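RNA 2'-o-ribose methyltransferase (Thermus thermophilus, PDB 1IPA) probably methylates the 2'-hydroxyl of ribose in RNA, as a TrmH-family enzyme whose active-site architecture is built on a deep trefoil knot. Local coordinates at residues 18-23 and 150-155; 26-31 and 99-104. All coordinates share one frame; numbering follows the deposited sequence.

Contact 1 (18-23 and 150-155); sequences LERKHR and GVDLYS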
ATOM      1  N   LEU A  18      -7.060  11.441 -11.457  1.00 28.84           N
ATOM      2  CA  LEU A  18      -6.315  10.221 -11.766  1.00 29.58           C
ATOM      3  C   LEU A  18      -4.822  10.523 -11.804  1.00 29.54           C
ATOM      4  O   LEU A  18      -3.995   9.620 -11.694  1.00 29.73           O
ATOM      5  CB  LEU A  18      -6.771   9.603 -13.090  1.00 25.32           C
ATOM      6  CG  LEU A  18      -8.193   9.027 -13.042  1.00 26.44           C
ATOM      7  CD1 LEU A  18      -8.555   8.426 -14.380  1.00 24.99           C
ATOM      8  CD2 LEU A  18      -8.291   7.981 -11.948  1.00 24.52           C
ATOM      9  N   GLU A  19      -4.484  11.803 -11.931  1.00 30.14           N
ATOM     10  CA  GLU A  19      -3.090  12.222 -11.956  1.00 32.10           C
ATOM     11  C   GLU A  19      -2.686  12.802 -10.595  1.00 32.26           C
ATOM     12  O   GLU A  19      -3.484  13.474  -9.939  1.00 33.06           O
ATOM     13  CB  GLU A  19      -2.891  13.222 -13.089  1.00 34.90           C
ATOM     14  CG  GLU A  19      -3.081  12.560 -14.448  1.00 42.11           C
ATOM     15  CD  GLU A  19      -3.275  13.554 -15.567  1.00 47.03           C
ATOM     16  OE1 GLU A  19      -2.424  14.456 -15.718  1.00 50.56           O
ATOM     17  OE2 GLU A  19      -4.284  13.431 -16.299  1.00 51.03           O
ATOM     18  N   ARG A  20      -1.453  12.539 -10.168  1.00 31.54           N
ATOM     19  CA  ARG A  20      -1.003  13.000  -8.857  1.00 32.31           C
ATOM     20  C   ARG A  20      -0.988  14.496  -8.584  1.00 31.20           C
ATOM     21  O   ARG A  20      -1.464  14.924  -7.541  1.00 32.16           O
ATOM     22  CB  ARG A  20       0.383  12.441  -8.519  1.00 34.21           C
ATOM     23  CG  ARG A  20       0.844  12.913  -7.146  1.00 35.67           C
ATOM     24  CD  ARG A  20       2.052  12.169  -6.605  1.00 36.65           C
ATOM     25  NE  ARG A  20       2.257  12.509  -5.198  1.00 38.22           N
ATOM     26  CZ  ARG A  20       3.163  11.948  -4.406  1.00 37.42           C
ATOM     27  NH1 ARG A  20       3.966  11.005  -4.877  1.00 38.82           N
ATOM     28  NH2 ARG A  20       3.257  12.325  -3.140  1.00 35.34           N
ATOM     29  N   LYS A  21      -0.430  15.290  -9.488  1.00 29.83           N
ATOM     30  CA  LYS A  21      -0.373  16.733  -9.266  1.00 30.69           C
ATOM     31  C   LYS A  21      -1.749  17.330  -8.948  1.00 28.66           C
ATOM     32  O   LYS A  21      -1.869  18.201  -8.092  1.00 29.33           O
ATOM     33  CB  LYS A  21       0.225  17.442 -10.491  1.00 32.28           C
ATOM     34  CG  LYS A  21       1.680  17.870 -10.337  1.00 35.94           C
ATOM     35  CD  LYS A  21       2.617  16.691 -10.100  1.00 39.11           C
ATOM     36  CE  LYS A  21       4.089  17.121 -10.090  1.00 39.09           C
ATOM     37  NZ  LYS A  21       4.547  17.637 -11.410  1.00 37.80           N
ATOM     38  N   HIS A  22      -2.776  16.855  -9.643  1.00 25.42           N
ATOM     39  CA  HIS A  22      -4.133  17.337  -9.444  1.00 24.82           C
ATOM     40  C   HIS A  22      -4.715  16.934  -8.100  1.00 26.62           C
ATOM     41  O   HIS A  22      -5.482  17.685  -7.507  1.00 29.30           O
ATOM     42  CB  HIS A  22      -5.019  16.841 -10.580  1.00 24.08           C
ATOM     43  CG  HIS A  22      -4.591  17.336 -11.924  1.00 25.51           C
ATOM     44  ND1 HIS A  22      -4.752  16.598 -13.078  1.00 28.17           N
ATOM     45  CD2 HIS A  22      -3.991  18.491 -12.298  1.00 23.12           C
ATOM     46  CE1 HIS A  22      -4.266  17.276 -14.103  1.00 26.40           C
ATOM     47  NE2 HIS A  22      -3.798  18.426 -13.656  1.00 25.88           N
ATOM     48  N   ARG A  23      -4.353  15.755  -7.613  1.00 26.44           N
ATOM     49  CA  ARG A  23      -4.844  15.306  -6.321  1.00 26.97           C
ATOM     50  C   ARG A  23      -4.201  16.144  -5.229  1.00 28.92           C
ATOM     51  O   ARG A  23      -4.858  16.558  -4.278  1.00 28.21           O
ATOM     52  CB  ARG A  23      -4.484  13.840  -6.079  1.00 25.40           C
ATOM     53  CG  ARG A  23      -5.086  12.869  -7.065  1.00 25.67           C
ATOM     54  CD  ARG A  23      -4.901  11.451  -6.577  1.00 27.56           C
ATOM     55  NE  ARG A  23      -3.531  10.968  -6.723  1.00 27.74           N
ATOM     56  CZ  ARG A  23      -3.052  10.411  -7.833  1.00 27.79           C
ATOM     57  NH1 ARG A  23      -3.833  10.270  -8.897  1.00 26.80           N
ATOM     58  NH2 ARG A  23      -1.803   9.961  -7.869  1.00 28.71           N
ATOM     59  N   GLY A 150      10.474   7.542  -2.030  1.00 42.99           N
ATOM     60  CA  GLY A 150       9.219   8.137  -2.463  1.00 41.48           C
ATOM     61  C   GLY A 150       7.982   7.253  -2.432  1.00 40.91           C
ATOM     62  O   GLY A 150       8.015   6.076  -2.805  1.00 40.14           O
ATOM     63  N   VAL A 151       6.870   7.848  -2.008  1.00 39.29           N
ATOM     64  CA  VAL A 151       5.604   7.138  -1.901  1.00 37.25           C
ATOM     65  C   VAL A 151       4.420   8.073  -2.224  1.00 36.37           C
ATOM     66  O   VAL A 151       4.509   9.283  -2.034  1.00 36.84           O
ATOM     67  CB  VAL A 151       5.454   6.584  -0.460  1.00 36.89           C
ATOM     68  CG1 VAL A 151       4.724   7.593   0.415  1.00 36.62           C
ATOM     69  CG2 VAL A 151       4.773   5.248  -0.473  1.00 36.41           C
ATOM     70  N   ASP A 152       3.328   7.510  -2.735  1.00 34.04           N
ATOM     71  CA  ASP A 152       2.120   8.282  -3.042  1.00 31.23           C
ATOM     72  C   ASP A 152       0.973   7.494  -2.438  1.00 29.93           C
ATOM     73  O   ASP A 152       0.468   6.560  -3.041  1.00 30.76           O
ATOM     74  CB  ASP A 152       1.894   8.423  -4.553  1.00 30.51           C
ATOM     75  CG  ASP A 152       0.637   9.226  -4.883  1.00 31.65           C
ATOM     76  OD1 ASP A 152      -0.088   9.619  -3.946  1.00 31.54           O
ATOM     77  OD2 ASP A 152       0.364   9.474  -6.076  1.00 33.43           O
ATOM     78  N   LEU A 153       0.558   7.884  -1.241  1.00 30.61           N
ATOM     79  CA  LEU A 153      -0.502   7.185  -0.527  1.00 29.89           C
ATOM     80  C   LEU A 153      -1.926   7.360  -1.058  1.00 28.87           C
ATOM     81  O   LEU A 153      -2.832   6.663  -0.619  1.00 29.73           O
ATOM     82  CB  LEU A 153      -0.458   7.590   0.948  1.00 29.81           C
ATOM     83  CG  LEU A 153       0.919   7.477   1.615  1.00 31.38           C
ATOM     84  CD1 LEU A 153       0.854   8.027   3.032  1.00 31.81           C
ATOM     85  CD2 LEU A 153       1.378   6.028   1.616  1.00 31.57           C
ATOM     86  N   TYR A 154      -2.137   8.259  -2.007  1.00 27.75           N
ATOM     87  CA  TYR A 154      -3.497   8.463  -2.492  1.00 27.61           C
ATOM     88  C   TYR A 154      -3.760   8.084  -3.943  1.00 26.99           C
ATOM     89  O   TYR A 154      -4.855   8.314  -4.454  1.00 27.09           O
ATOM     90  CB  TYR A 154      -3.921   9.912  -2.223  1.00 26.97           C
ATOM     91  CG  TYR A 154      -3.825  10.273  -0.750  1.00 28.05           C
ATOM     92  CD1 TYR A 154      -2.691  10.912  -0.228  1.00 27.59           C
ATOM     93  CD2 TYR A 154      -4.818   9.869   0.146  1.00 27.52           C
ATOM     94  CE1 TYR A 154      -2.551  11.131   1.161  1.00 27.84           C
ATOM     95  CE2 TYR A 154      -4.689  10.074   1.520  1.00 27.23           C
ATOM     96  CZ  TYR A 154      -3.557  10.700   2.022  1.00 29.24           C
ATOM     97  OH  TYR A 154      -3.437  10.861   3.384  1.00 31.07           O
ATOM     98  N   SER A 155      -2.775   7.480  -4.599  1.00 24.15           N
ATOM     99  CA  SER A 155      -2.947   7.093  -5.990  1.00 24.29           C
ATOM    100  C   SER A 155      -3.968   5.972  -6.105  1.00 24.62           C
ATOM    101  O   SER A 155      -4.142   5.169  -5.189  1.00 24.58           O
ATOM    102  CB  SER A 155      -1.620   6.629  -6.606  1.00 22.82           C
ATOM    103  OG  SER A 155      -1.357   5.275  -6.301  1.00 21.76           O
TER
HETATM  104  O   HOH W   1      -2.074  11.832  -4.551  1.00 26.71           O

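Contact 2 (26-31 and 99-104); sequences QRRFLI and LARMPE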
ATOM      1  N   GLN A  26      -5.464  19.973  -5.194  1.00 32.06           N
ATOM      2  CA  GLN A  26      -6.854  20.096  -4.752  1.00 31.96           C
ATOM      3  C   GLN A  26      -7.154  19.342  -3.465  1.00 31.86           C
ATOM      4  O   GLN A  26      -8.254  19.440  -2.933  1.00 31.72           O
ATOM      5  CB  GLN A  26      -7.802  19.599  -5.831  1.00 33.46           C
ATOM      6  CG  GLN A  26      -7.777  20.420  -7.096  1.00 39.97           C
ATOM      7  CD  GLN A  26      -8.570  19.763  -8.200  1.00 43.22           C
ATOM      8  OE1 GLN A  26      -8.263  18.641  -8.618  1.00 45.42           O
ATOM      9  NE2 GLN A  26      -9.601  20.448  -8.675  1.00 44.69           N
ATOM     10  N   ARG A  27      -6.177  18.596  -2.967  1.00 31.28           N
ATOM     11  CA  ARG A  27      -6.353  17.820  -1.748  1.00 32.09           C
ATOM     12  C   ARG A  27      -7.565  16.900  -1.809  1.00 31.57           C
ATOM     13  O   ARG A  27      -8.319  16.781  -0.842  1.00 33.13           O
ATOM     14  CB  ARG A  27      -6.458  18.744  -0.540  1.00 32.11           C
ATOM     15  CG  ARG A  27      -5.156  19.437  -0.230  1.00 37.16           C
ATOM     16  CD  ARG A  27      -5.295  20.403   0.916  1.00 41.27           C
ATOM     17  NE  ARG A  27      -4.093  21.212   1.066  1.00 48.04           N
ATOM     18  CZ  ARG A  27      -3.931  22.162   1.983  1.00 50.09           C
ATOM     19  NH1 ARG A  27      -4.903  22.436   2.849  1.00 50.54           N
ATOM     20  NH2 ARG A  27      -2.789  22.836   2.033  1.00 51.40           N
ATOM     21  N   ARG A  28      -7.744  16.243  -2.947  1.00 30.18           N
ATOM     22  CA  ARG A  28      -8.850  15.315  -3.119  1.00 30.57           C
ATOM     23  C   ARG A  28      -8.423  14.102  -3.941  1.00 29.93           C
ATOM     24  O   ARG A  28      -7.462  14.171  -4.714  1.00 30.38           O
ATOM     25  CB  ARG A  28     -10.027  16.036  -3.766  1.00 31.80           C
ATOM     26  CG  ARG A  28     -10.749  16.924  -2.774  1.00 35.50           C
ATOM     27  CD  ARG A  28     -11.783  17.802  -3.422  1.00 38.14           C
ATOM     28  NE  ARG A  28     -12.575  18.499  -2.412  1.00 41.90           N
ATOM     29  CZ  ARG A  28     -12.094  19.402  -1.565  1.00 42.05           C
ATOM     30  NH1 ARG A  28     -10.810  19.733  -1.599  1.00 42.35           N
ATOM     31  NH2 ARG A  28     -12.897  19.971  -0.675  1.00 42.89           N
ATOM     32  N   PHE A  29      -9.117  12.986  -3.749  1.00 26.36           N
ATOM     33  CA  PHE A  29      -8.799  11.768  -4.474  1.00 25.39           C
ATOM     34  C   PHE A  29     -10.013  10.854  -4.543  1.00 26.04           C
ATOM     35  O   PHE A  29     -10.937  10.963  -3.733  1.00 24.38           O
ATOM     36  CB  PHE A  29      -7.598  11.036  -3.834  1.00 23.21           C
ATOM     37  CG  PHE A  29      -7.846  10.547  -2.430  1.00 22.53           C
ATOM     38  CD1 PHE A  29      -8.034   9.190  -2.176  1.00 19.35           C
ATOM     39  CD2 PHE A  29      -7.871  11.439  -1.354  1.00 22.28           C
ATOM     40  CE1 PHE A  29      -8.243   8.722  -0.881  1.00 15.93           C
ATOM     41  CE2 PHE A  29      -8.080  10.975  -0.049  1.00 20.64           C
ATOM     42  CZ  PHE A  29      -8.264   9.609   0.182  1.00 17.86           C
ATOM     43  N   LEU A  30      -9.997   9.961  -5.527  1.00 23.86           N
ATOM     44  CA  LEU A  30     -11.089   9.041  -5.751  1.00 23.51           C
ATOM     45  C   LEU A  30     -10.849   7.722  -5.051  1.00 24.61           C
ATOM     46  O   LEU A  30      -9.709   7.263  -4.920  1.00 24.01           O
ATOM     47  CB  LEU A  30     -11.260   8.798  -7.250  1.00 23.03           C
ATOM     48  CG  LEU A  30     -11.482  10.042  -8.114  1.00 21.71           C
ATOM     49  CD1 LEU A  30     -11.214   9.709  -9.572  1.00 19.85           C
ATOM     50  CD2 LEU A  30     -12.890  10.564  -7.911  1.00 20.54           C
ATOM     51  N   ILE A  31     -11.933   7.117  -4.589  1.00 23.16           N
ATOM     52  CA  ILE A  31     -11.843   5.841  -3.921  1.00 23.22           C
ATOM     53  C   ILE A  31     -12.834   4.876  -4.567  1.00 25.69           C
ATOM     54  O   ILE A  31     -14.035   4.938  -4.307  1.00 28.15           O
ATOM     55  CB  ILE A  31     -12.148   5.981  -2.423  1.00 21.75           C
ATOM     56  CG1 ILE A  31     -11.210   7.031  -1.798  1.00 19.31           C
ATOM     57  CG2 ILE A  31     -11.997   4.629  -1.743  1.00 17.71           C
ATOM     58  CD1 ILE A  31     -11.432   7.275  -0.293  1.00 17.71           C
ATOM     59  N   LEU A  99     -15.554  10.484  -3.751  1.00 24.98           N
ATOM     60  CA  LEU A  99     -14.613  11.588  -3.830  1.00 25.14           C
ATOM     61  C   LEU A  99     -14.230  11.812  -2.381  1.00 26.11           C
ATOM     62  O   LEU A  99     -15.100  12.022  -1.534  1.00 27.43           O
ATOM     63  CB  LEU A  99     -15.285  12.847  -4.383  1.00 24.02           C
ATOM     64  CG  LEU A  99     -14.418  14.110  -4.442  1.00 24.16           C
ATOM     65  CD1 LEU A  99     -13.212  13.853  -5.353  1.00 23.16           C
ATOM     66  CD2 LEU A  99     -15.236  15.291  -4.961  1.00 21.52           C
ATOM     67  N   ALA A 100     -12.939  11.776  -2.088  1.00 25.46           N
ATOM     68  CA  ALA A 100     -12.494  11.955  -0.719  1.00 24.77           C
ATOM     69  C   ALA A 100     -11.596  13.167  -0.537  1.00 25.64           C
ATOM     70  O   ALA A 100     -10.969  13.637  -1.478  1.00 25.31           O
ATOM     71  CB  ALA A 100     -11.768  10.703  -0.259  1.00 25.21           C
ATOM     72  N   ARG A 101     -11.549  13.662   0.695  1.00 28.57           N
ATOM     73  CA  ARG A 101     -10.714  14.796   1.066  1.00 30.39           C
ATOM     74  C   ARG A 101      -9.372  14.217   1.518  1.00 31.85           C
ATOM     75  O   ARG A 101      -9.337  13.339   2.374  1.00 31.10           O
ATOM     76  CB  ARG A 101     -11.351  15.538   2.240  1.00 33.86           C
ATOM     77  CG  ARG A 101     -11.870  16.926   1.937  1.00 40.80           C
ATOM     78  CD  ARG A 101     -10.779  17.989   2.059  1.00 44.11           C
ATOM     79  NE  ARG A 101     -11.351  19.331   1.976  1.00 47.77           N
ATOM     80  CZ  ARG A 101     -10.663  20.458   2.129  1.00 49.47           C
ATOM     81  NH1 ARG A 101      -9.361  20.418   2.374  1.00 50.47           N
ATOM     82  NH2 ARG A 101     -11.284  21.628   2.051  1.00 50.81           N
ATOM     83  N   MET A 102      -8.269  14.695   0.951  1.00 34.10           N
ATOM     84  CA  MET A 102      -6.959  14.200   1.355  1.00 37.48           C
ATOM     85  C   MET A 102      -6.737  14.578   2.830  1.00 42.45           C
ATOM     86  O   MET A 102      -6.635  15.749   3.174  1.00 43.10           O
ATOM     87  CB  MET A 102      -5.874  14.812   0.467  1.00 33.75           C
ATOM     88  CG  MET A 102      -4.545  14.092   0.499  1.00 28.04           C
ATOM     89  SD  MET A 102      -3.338  14.833  -0.597  1.00 18.47           S
ATOM     90  CE  MET A 102      -3.737  14.036  -2.085  1.00 23.52           C
ATOM     91  N   PRO A 103      -6.672  13.576   3.717  1.00 48.23           N
ATOM     92  CA  PRO A 103      -6.476  13.688   5.166  1.00 53.46           C
ATOM     93  C   PRO A 103      -5.478  14.727   5.672  1.00 57.90           C
ATOM     94  O   PRO A 103      -4.646  15.241   4.919  1.00 56.85           O
ATOM     95  CB  PRO A 103      -6.068  12.275   5.559  1.00 53.91           C
ATOM     96  CG  PRO A 103      -6.894  11.441   4.631  1.00 53.96           C
ATOM     97  CD  PRO A 103      -6.713  12.159   3.310  1.00 51.13           C
ATOM     98  N   GLU A 104      -5.579  15.017   6.968  1.00 63.30           N
ATOM     99  CA  GLU A 104      -4.705  15.978   7.633  1.00 69.36           C
ATOM    100  C   GLU A 104      -3.368  15.317   7.960  1.00 72.69           C
ATOM    101  O   GLU A 104      -3.112  14.927   9.102  1.00 73.49           O
ATOM    102  CB  GLU A 104      -5.343  16.484   8.932  1.00 70.50           C
ATOM    103  CG  GLU A 104      -6.703  17.140   8.769  1.00 72.31           C
ATOM    104  CD  GLU A 104      -7.223  17.726  10.075  1.00 73.58           C
ATOM    105  OE1 GLU A 104      -7.292  16.983  11.078  1.00 72.53           O
ATOM    106  OE2 GLU A 104      -7.564  18.930  10.099  1.00 74.07           O
TER

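Contact 1 (18-23 and 150-155)
Asp-152 OD1 is gripped by two hydrogen bonds. One reaches Asp-152 OD1 from the backbone N of Tyr-154 at 3.1 Å, nearly straight at 157° and from above the carboxylate plane, which makes an Asx turn at the start of the type I turn running from Asp-152 to Ser-155. The other comes from a water 3.0 Å from Asp-152 OD1, which in turn accepts from Arg-23 NE at 2.8 Å. The second oxygen, Asp-152 OD2, offers its syn lone pair to Arg-23 NH2 at 2.9 Å and lies almost in the plane of the Arg-23 guanidinium, at its edge; the two groups are nearly coplanar. Arg-23 therefore reaches both oxygens of one acid, one directly and one through water. Its chain, bent at chi3, sandwiches the guanidinium between Glu-19 O and Arg-20 CA on one face and Ser-155 CA on the opposite one, while the in-plane partners, Asp-152 OD2 at NH2 and the water at NE, help to set its rotation.

Arg-20 is held differently. Extended, with CG anti to the backbone N, it stacks its guanidinium on the carboxylate, the planes 22° apart. Arg-20 NE is 3.7 Å from Asp-152 OD2, a long, purely electrostatic salt bridge with no N-H aimed at the oxygen; Asp-24 pairs with the same NE. Past the acid, Arg-20 NH1 gives Val-151 O a weak bond of 3.4 Å. Two positive groups beside Asp-152 would favour its ionised form.

Arg-23 NH1 also donates to Leu-17 O, and Ser-155 OG caps helix 156-161 through Val-158 N. The contact joins helix 20-26, in the substrate-binding region, to the methylase loop between strand 144-148 and helix 156-161; Pro-156 of that helix and Phe-29 of strand 28-32 pack against Arg-23.

Contact 2 (26-31 and 99-104)
The Phe-29 ring carries Ala-100 CB over one face, a CH-pi contact 3.9 Å from CB to the ring centroid, while the backbone around Met-102 N and CA, with Arg-101 O, lines its edge. Its CG stands in the crowded position between backbone N and carbonyl carbon (chi1 64°), and this turns the ring toward the neighbouring strand. Two other flat groups, the guanidinium ions of Arg-28 and Arg-101, cross obliquely with planes 51° apart. Arg-101 CG and CD lie over one face of the Arg-28 group, and Arg-28 NH1 lies over one face of the Arg-101 group. Arg-28 NH1 gives Gln-26 O a hydrogen bond of 2.9 Å, in the guanidinium plane and nearly along the C=O axis, though bent at the hydrogen.

Between the two sets of side chains runs an antiparallel ladder. Phe-29 and Ala-100 form the hydrogen-bonded pair, Phe-29 N to Ala-100 O at 3.0 Å and Ala-100 N to Phe-29 O at 2.7 Å. Beyond it, Met-102 N donates to Arg-27 O at 2.8 Å, almost straight at 171°. Arg-28 with Arg-101 and Leu-30 with Leu-99 are non-hydrogen-bonded pairs whose side chains share one face of the sheet; Phe-29 and Ala-100 occupy the other, where Ile-31 CD1 presses on Ala-100 CB at 3.4 Å.

Strands 28-32 and 96-101 are an antiparallel edge pair of the mixed sheet in the substrate-binding part, consistent with its eL30-like fold. Arg-28 NH2 and Arg-101 NE are only 3.1 Å apart, two donors of like charge; the salt bridge of Arg-28 NE to Glu-48 probably offsets this repulsion, leaving backbone ladder and apolar packing to hold the strands together.

How the contacts relate
The centres of the two contacts lie about 10 Å apart, on the same side of the chain's centre, and contact 2 is nested in the chain within the loop closed by contact 1. Helix 20-26 leads directly into strand 28-32, and a probable hydrogen bond from Arg-28 N to Arg-23 O (3.2 Å) ties the two contacts at that turn. Contact 2 closes an edge of the five-stranded mixed sheet of the substrate-binding part; contact 1 docks the preceding helix onto the methylase part. Contact 1 thus crosses between the two parts; contact 2 stays inside the substrate-binding part, and its Phe-29 and Pro-103 meet the methylase part through Tyr-154.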